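Local coordinates for acyltransferase (PDB 5UG1), which probably transfers acetyl groups onto peptidoglycan in the cell wall of Streptococcus pneumoniae, as the catalytic domain of O-acetyltransferase A, at residues 73-78 with 109-114; 121-126 with 169-174. All blocks are in the same frame, centred on the assembly; numbering follows the deposited sequence.

Contact 1. Residues 73-78 with 109-114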
loop_
_atom_site.group_PDB
_atom_site.type_symbol
_atom_site.label_atom_id
_atom_site.label_comp_id
_atom_site.label_asym_id
_atom_site.label_seq_id
_atom_site.Cartn_x
_atom_site.Cartn_y
_atom_site.Cartn_z
ATOM N N ASP A 73 -0.597 -14.002 4.095
ATOM C CA ASP A 73 0.359 -12.980 3.666
ATOM C C ASP A 73 0.301 -11.745 4.560
ATOM O O ASP A 73 1.343 -11.213 4.962
ATOM C CB ASP A 73 0.123 -12.600 2.198
ATOM C CG ASP A 73 0.899 -13.502 1.220
ATOM O OD1 ASP A 73 2.011 -13.957 1.571
ATOM O OD2 ASP A 73 0.405 -13.768 0.104
ATOM N N TRP A 74 -0.901 -11.268 4.889
ATOM C CA TRP A 74 -0.967 -10.048 5.680
ATOM C C TRP A 74 -0.692 -10.324 7.143
ATOM O O TRP A 74 -0.087 -9.485 7.818
ATOM C CB TRP A 74 -2.320 -9.357 5.492
ATOM C CG TRP A 74 -2.424 -8.735 4.152
ATOM C CD1 TRP A 74 -3.250 -9.108 3.131
ATOM C CD2 TRP A 74 -1.629 -7.645 3.655
ATOM N NE1 TRP A 74 -3.031 -8.299 2.035
ATOM C CE2 TRP A 74 -2.038 -7.399 2.336
ATOM C CE3 TRP A 74 -0.616 -6.856 4.209
ATOM C CZ2 TRP A 74 -1.470 -6.395 1.559
ATOM C CZ3 TRP A 74 -0.068 -5.856 3.448
ATOM C CH2 TRP A 74 -0.487 -5.634 2.133
ATOM N N ASP A 75 -1.122 -11.485 7.646
ATOM C CA ASP A 75 -0.670 -11.931 8.960
ATOM C C ASP A 75 0.851 -11.948 9.025
ATOM O O ASP A 75 1.452 -11.453 9.984
ATOM C CB ASP A 75 -1.206 -13.325 9.266
ATOM C CG ASP A 75 -2.641 -13.319 9.709
ATOM O OD1 ASP A 75 -3.205 -12.221 9.931
ATOM O OD2 ASP A 75 -3.193 -14.431 9.842
ATOM N N SER A 76 1.489 -12.506 7.997
ATOM C CA SER A 76 2.932 -12.702 8.036
ATOM C C SER A 76 3.685 -11.379 7.964
ATOM O O SER A 76 4.635 -11.156 8.724
ATOM C CB SER A 76 3.374 -13.612 6.897
ATOM O OG SER A 76 4.771 -13.801 6.962
ATOM N N ILE A 77 3.310 -10.499 7.033
ATOM C CA ILE A 77 4.086 -9.276 6.885
ATOM C C ILE A 77 3.931 -8.414 8.131
ATOM O O ILE A 77 4.894 -7.805 8.607
ATOM C CB ILE A 77 3.701 -8.535 5.588
ATOM C CG1 ILE A 77 4.831 -7.597 5.158
ATOM C CG2 ILE A 77 2.387 -7.786 5.736
ATOM C CD1 ILE A 77 4.678 -7.091 3.756
ATOM N N VAL A 78 2.740 -8.419 8.725
ATOM C CA VAL A 78 2.540 -7.695 9.971
ATOM C C VAL A 78 3.383 -8.308 11.074
ATOM O O VAL A 78 4.027 -7.594 11.848
ATOM C CB VAL A 78 1.048 -7.676 10.338
ATOM C CG1 VAL A 78 0.870 -7.254 11.804
ATOM C CG2 VAL A 78 0.295 -6.754 9.370
ATOM N N ALA A 109 -8.829 -6.534 1.407
ATOM C CA ALA A 109 -8.966 -5.172 1.900
ATOM C C ALA A 109 -9.601 -5.162 3.283
ATOM O O ALA A 109 -9.126 -4.470 4.182
ATOM C CB ALA A 109 -9.791 -4.333 0.917
ATOM N N ALA A 110 -10.670 -5.941 3.474
ATOM C CA ALA A 110 -11.352 -5.955 4.768
ATOM C C ALA A 110 -10.435 -6.458 5.875
ATOM O O ALA A 110 -10.414 -5.899 6.978
ATOM C CB ALA A 110 -12.616 -6.818 4.691
ATOM N N TYR A 111 -9.682 -7.523 5.599
ATOM C CA TYR A 111 -8.782 -8.096 6.594
ATOM C C TYR A 111 -7.654 -7.134 6.958
ATOM O O TYR A 111 -7.251 -7.062 8.125
ATOM C CB TYR A 111 -8.212 -9.413 6.069
ATOM C CG TYR A 111 -7.508 -10.222 7.122
ATOM C CD1 TYR A 111 -8.213 -10.731 8.209
ATOM C CD2 TYR A 111 -6.150 -10.481 7.038
ATOM C CE1 TYR A 111 -7.586 -11.463 9.181
ATOM C CE2 TYR A 111 -5.506 -11.229 8.014
ATOM C CZ TYR A 111 -6.237 -11.718 9.084
ATOM O OH TYR A 111 -5.634 -12.461 10.073
ATOM N N MET A 112 -7.112 -6.413 5.968
ATOM C CA MET A 112 -6.107 -5.386 6.239
ATOM C C MET A 112 -6.671 -4.282 7.121
ATOM O O MET A 112 -5.983 -3.786 8.016
ATOM C CB MET A 112 -5.587 -4.788 4.930
ATOM C CG MET A 112 -4.921 -5.788 3.988
ATOM S SD MET A 112 -4.698 -5.130 2.326
ATOM C CE MET A 112 -3.456 -3.874 2.680
ATOM N N ARG A 113 -7.922 -3.879 6.880
ATOM C CA ARG A 113 -8.567 -2.934 7.784
ATOM C C ARG A 113 -8.604 -3.479 9.208
ATOM O O ARG A 113 -8.391 -2.728 10.167
ATOM C CB ARG A 113 -9.975 -2.607 7.294
ATOM C CG ARG A 113 -10.001 -1.830 5.975
ATOM C CD ARG A 113 -11.420 -1.547 5.492
ATOM N NE ARG A 113 -11.389 -1.058 4.119
ATOM C CZ ARG A 113 -11.908 -1.692 3.068
ATOM N NH1 ARG A 113 -12.557 -2.841 3.215
ATOM N NH2 ARG A 113 -11.801 -1.155 1.860
ATOM N N GLU A 114 -8.842 -4.790 9.370
ATOM C CA GLU A 114 -8.933 -5.350 10.719
ATOM C C GLU A 114 -7.589 -5.295 11.415
ATOM O O GLU A 114 -7.510 -4.980 12.608
ATOM C CB GLU A 114 -9.450 -6.790 10.679
ATOM C CG GLU A 114 -10.771 -6.924 9.953
ATOM C CD GLU A 114 -11.484 -8.244 10.198
ATOM O OE1 GLU A 114 -10.832 -9.310 10.195
ATOM O OE2 GLU A 114 -12.711 -8.206 10.392
#

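Contact 2. Residues 121-126 with 169-174. With NA (sodium ion), chain C.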
loop_
_atom_site.group_PDB
_atom_site.type_symbol
_atom_site.label_atom_id
_atom_site.label_comp_id
_atom_site.label_asym_id
_atom_site.label_seq_id
_atom_site.Cartn_x
_atom_site.Cartn_y
_atom_site.Cartn_z
ATOM N N TYR A 121 0.835 0.122 15.983
ATOM C CA TYR A 121 1.898 0.644 15.137
ATOM C C TYR A 121 1.606 0.467 13.648
ATOM O O TYR A 121 2.543 0.503 12.833
ATOM C CB TYR A 121 3.230 -0.010 15.502
ATOM C CG TYR A 121 3.153 -1.499 15.625
ATOM C CD1 TYR A 121 3.306 -2.316 14.522
ATOM C CD2 TYR A 121 2.923 -2.094 16.856
ATOM C CE1 TYR A 121 3.226 -3.684 14.644
ATOM C CE2 TYR A 121 2.828 -3.456 16.986
ATOM C CZ TYR A 121 2.995 -4.251 15.892
ATOM O OH TYR A 121 2.906 -5.619 16.042
ATOM N N ILE A 122 0.330 0.293 13.281
ATOM C CA ILE A 122 -0.104 0.123 11.898
ATOM C C ILE A 122 -1.232 1.104 11.588
ATOM O O ILE A 122 -2.122 1.321 12.414
ATOM C CB ILE A 122 -0.559 -1.327 11.631
ATOM C CG1 ILE A 122 0.613 -2.297 11.826
ATOM C CG2 ILE A 122 -1.177 -1.464 10.243
ATOM C CD1 ILE A 122 0.342 -3.680 11.295
ATOM N N THR A 123 -1.207 1.670 10.384
ATOM C CA THR A 123 -2.173 2.652 9.915
ATOM C C THR A 123 -2.669 2.243 8.533
ATOM O O THR A 123 -1.881 1.789 7.697
ATOM C CB THR A 123 -1.528 4.067 9.843
ATOM O OG1 THR A 123 -1.048 4.464 11.140
ATOM C CG2 THR A 123 -2.517 5.096 9.302
ATOM N N ILE A 124 -3.979 2.425 8.278
ATOM C CA ILE A 124 -4.568 2.061 6.990
ATOM C C ILE A 124 -4.433 3.228 6.020
ATOM O O ILE A 124 -4.516 4.397 6.412
ATOM C CB ILE A 124 -6.042 1.637 7.148
ATOM C CG1 ILE A 124 -6.477 0.731 5.982
ATOM C CG2 ILE A 124 -6.961 2.862 7.248
ATOM C CD1 ILE A 124 -5.736 -0.597 5.945
ATOM N N ALA A 125 -4.187 2.901 4.752
ATOM C CA ALA A 125 -4.321 3.818 3.621
ATOM C C ALA A 125 -5.327 3.166 2.676
ATOM O O ALA A 125 -4.958 2.293 1.880
ATOM C CB ALA A 125 -2.978 4.072 2.940
ATOM N N ASP A 126 -6.598 3.581 2.762
ATOM C CA ASP A 126 -7.706 2.796 2.199
ATOM C C ASP A 126 -7.975 3.193 0.745
ATOM O O ASP A 126 -9.005 3.779 0.387
ATOM C CB ASP A 126 -8.953 2.944 3.057
ATOM C CG ASP A 126 -9.880 1.747 2.933
ATOM O OD1 ASP A 126 -9.748 0.989 1.945
ATOM O OD2 ASP A 126 -10.733 1.557 3.832
ATOM N N GLN A 169 0.381 11.190 7.581
ATOM C CA GLN A 169 0.079 12.246 8.543
ATOM C C GLN A 169 -0.648 11.678 9.751
ATOM O O GLN A 169 -0.347 12.040 10.891
ATOM C CB GLN A 169 -0.748 13.352 7.889
ATOM C CG GLN A 169 0.001 14.116 6.827
ATOM C CD GLN A 169 -0.710 15.392 6.424
ATOM O OE1 GLN A 169 -1.704 15.360 5.689
ATOM N NE2 GLN A 169 -0.210 16.526 6.910
ATOM N N THR A 170 -1.607 10.775 9.514
ATOM C CA THR A 170 -2.290 10.095 10.612
ATOM C C THR A 170 -1.301 9.355 11.502
ATOM O O THR A 170 -1.399 9.413 12.735
ATOM C CB THR A 170 -3.326 9.115 10.055
ATOM O OG1 THR A 170 -4.330 9.824 9.316
ATOM C CG2 THR A 170 -3.973 8.313 11.183
ATOM N N ALA A 171 -0.337 8.661 10.894
ATOM C CA ALA A 171 0.603 7.825 11.627
ATOM C C ALA A 171 1.666 8.627 12.366
ATOM O O ALA A 171 2.443 8.031 13.121
ATOM C CB ALA A 171 1.291 6.832 10.682
ATOM N N GLN A 172 1.691 9.953 12.194
ATOM C CA GLN A 172 2.780 10.765 12.724
ATOM C C GLN A 172 2.893 10.651 14.243
ATOM O O GLN A 172 4.000 10.548 14.782
ATOM C CB GLN A 172 2.578 12.222 12.311
ATOM C CG GLN A 172 3.819 13.097 12.423
ATOM C CD GLN A 172 4.680 13.048 11.173
ATOM O OE1 GLN A 172 4.501 12.181 10.315
ATOM N NE2 GLN A 172 5.617 13.985 11.062
ATOM N N ASP A 173 1.773 10.688 14.950
ATOM C CA ASP A 173 1.800 10.701 16.409
ATOM C C ASP A 173 1.750 9.307 17.016
ATOM O O ASP A 173 1.747 9.181 18.248
ATOM C CB ASP A 173 0.628 11.530 16.954
ATOM C CG ASP A 173 -0.726 10.939 16.580
ATOM O OD1 ASP A 173 -0.861 10.470 15.432
ATOM O OD2 ASP A 173 -1.654 10.937 17.424
ATOM N N LYS A 174 1.718 8.255 16.183
ATOM C CA LYS A 174 1.434 6.889 16.588
ATOM C C LYS A 174 2.726 6.155 16.912
ATOM O O LYS A 174 3.782 6.487 16.368
ATOM C CB LYS A 174 0.694 6.151 15.479
ATOM C CG LYS A 174 -0.675 6.729 15.141
ATOM C CD LYS A 174 -1.598 6.820 16.351
ATOM C CE LYS A 174 -2.939 7.512 16.000
ATOM N NZ LYS A 174 -3.660 8.009 17.230
HETATM NA NA NA C . -3.589 0.916 14.205
HETATM O O HOH W 1 -5.123 2.432 13.221
HETATM O O HOH W 2 -4.763 0.521 16.249
#

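Contact 1. Residues 73-78 with 109-114
Two neighbouring helices on one side of the parallel sheet, 70-80 and 102-118, are joined by a Met-aromatic contact between Trp74 and Met112 and by a hydrogen bond between Tyr111 and Asp75. The helix segments run roughly the same way, 31° apart with their axes 10.5 Å from each other at closest, a wide spacing that Trp74, Met112 and Tyr111 fill.

Met112 lies along one face of the indole. Its CG stands over the five-membered ring, 3.6 Å from the centroid and almost on the ring normal, a CH-pi contact. The sulfur follows more obliquely, with SD 3.9 Å from that same centroid. The chain then bends at its last torsion, and the methyl CE comes down on the benzo ring, 3.4 Å from Trp74 CZ2. Three successive atoms of one side chain thus track the long direction of the indole. Leu89 touches both Trp74 and Met112, while Ile60 reaches Trp74, so the pair forms part of the apolar layer against strands 57-61 and 86-90.

Farther from the sheet, Tyr111 reaches back across the groove. CG is anti to the backbone N (chi1 -168°), which swings the ring toward helix 70-80, and Trp74 CB meets its edge at CD2, 4.3 Å away. Tyr111 OH donates to Asp75 OD1; the modelled 2.4 Å is very short, so the exact length is doubtful. The carboxylate arrives at the hydroxyl end of the ring, its plane turned 59° from that of the phenol.

Helices 70-80 and 102-118 are the connections of two successive beta-alpha-beta crossovers, packed side by side on one face of the parallel sheet of this atypical alpha/beta hydrolase fold.

Contact 2. Residues 121-126 with 169-174
Thr123 meets Thr170 and Ala171 where the edge strand 122-125 passes the end of helix 150-171. Just before it, Ile122 turns its side chain away from that helix and uses its carbonyl for the metal: O binds the sodium ion at 2.4 Å, two waters do likewise, and Ala116 and Thr119 complete the site through their own carbonyls.

Thr123 then points toward the helix and divides its two branches. OG1 lies 3.4 Å from Ala171 CB, a van der Waals contact, while its hydrogen-bonding partner is His86 on the adjacent strand. CG2, anti to the backbone N, is directed at Thr170 and meets its CG2 at 4.0 Å, methyl to methyl; the Thr170 hydroxyl is engaged by the carbonyl of Thr166 in its own helix. Farther on, Ala125 packs on Ala167 of that helix, and Asp126 caps the start of helix 127-132.

Past Ala171 a type I turn leads to Lys174, whose NZ forms a long salt bridge with Asp173 OD2 at 3.6 Å. The join is thus van der Waals packing of small groups, methyl on methyl and hydroxyl oxygen on methyl; with both threonine hydroxyls bonded to other partners, it holds by shape rather than by polar bonds.

Contacts 1 and 2 lie on opposite faces of the sheet, with centres 15 Å apart, and edge strand 122-125 comes between them. Carbonyls from the end of helix 102-118, the following loop and the first residue of that strand bind the sodium ion, which is about 11 Å from the Met112 side chain. Direct touches join the two: Arg113 NE forms a salt bridge with Asp126 OD2 at 2.7 Å, and Val78 CG2 packs on Ile122 CD1 at 3.6 Å. The methylsulfonyl adduct, modelled as methanesulfonic acid in the pocket that includes Ser12 and His145, is about 12 Å from the Trp74 side chain, so contact 1 lies outside the pocket.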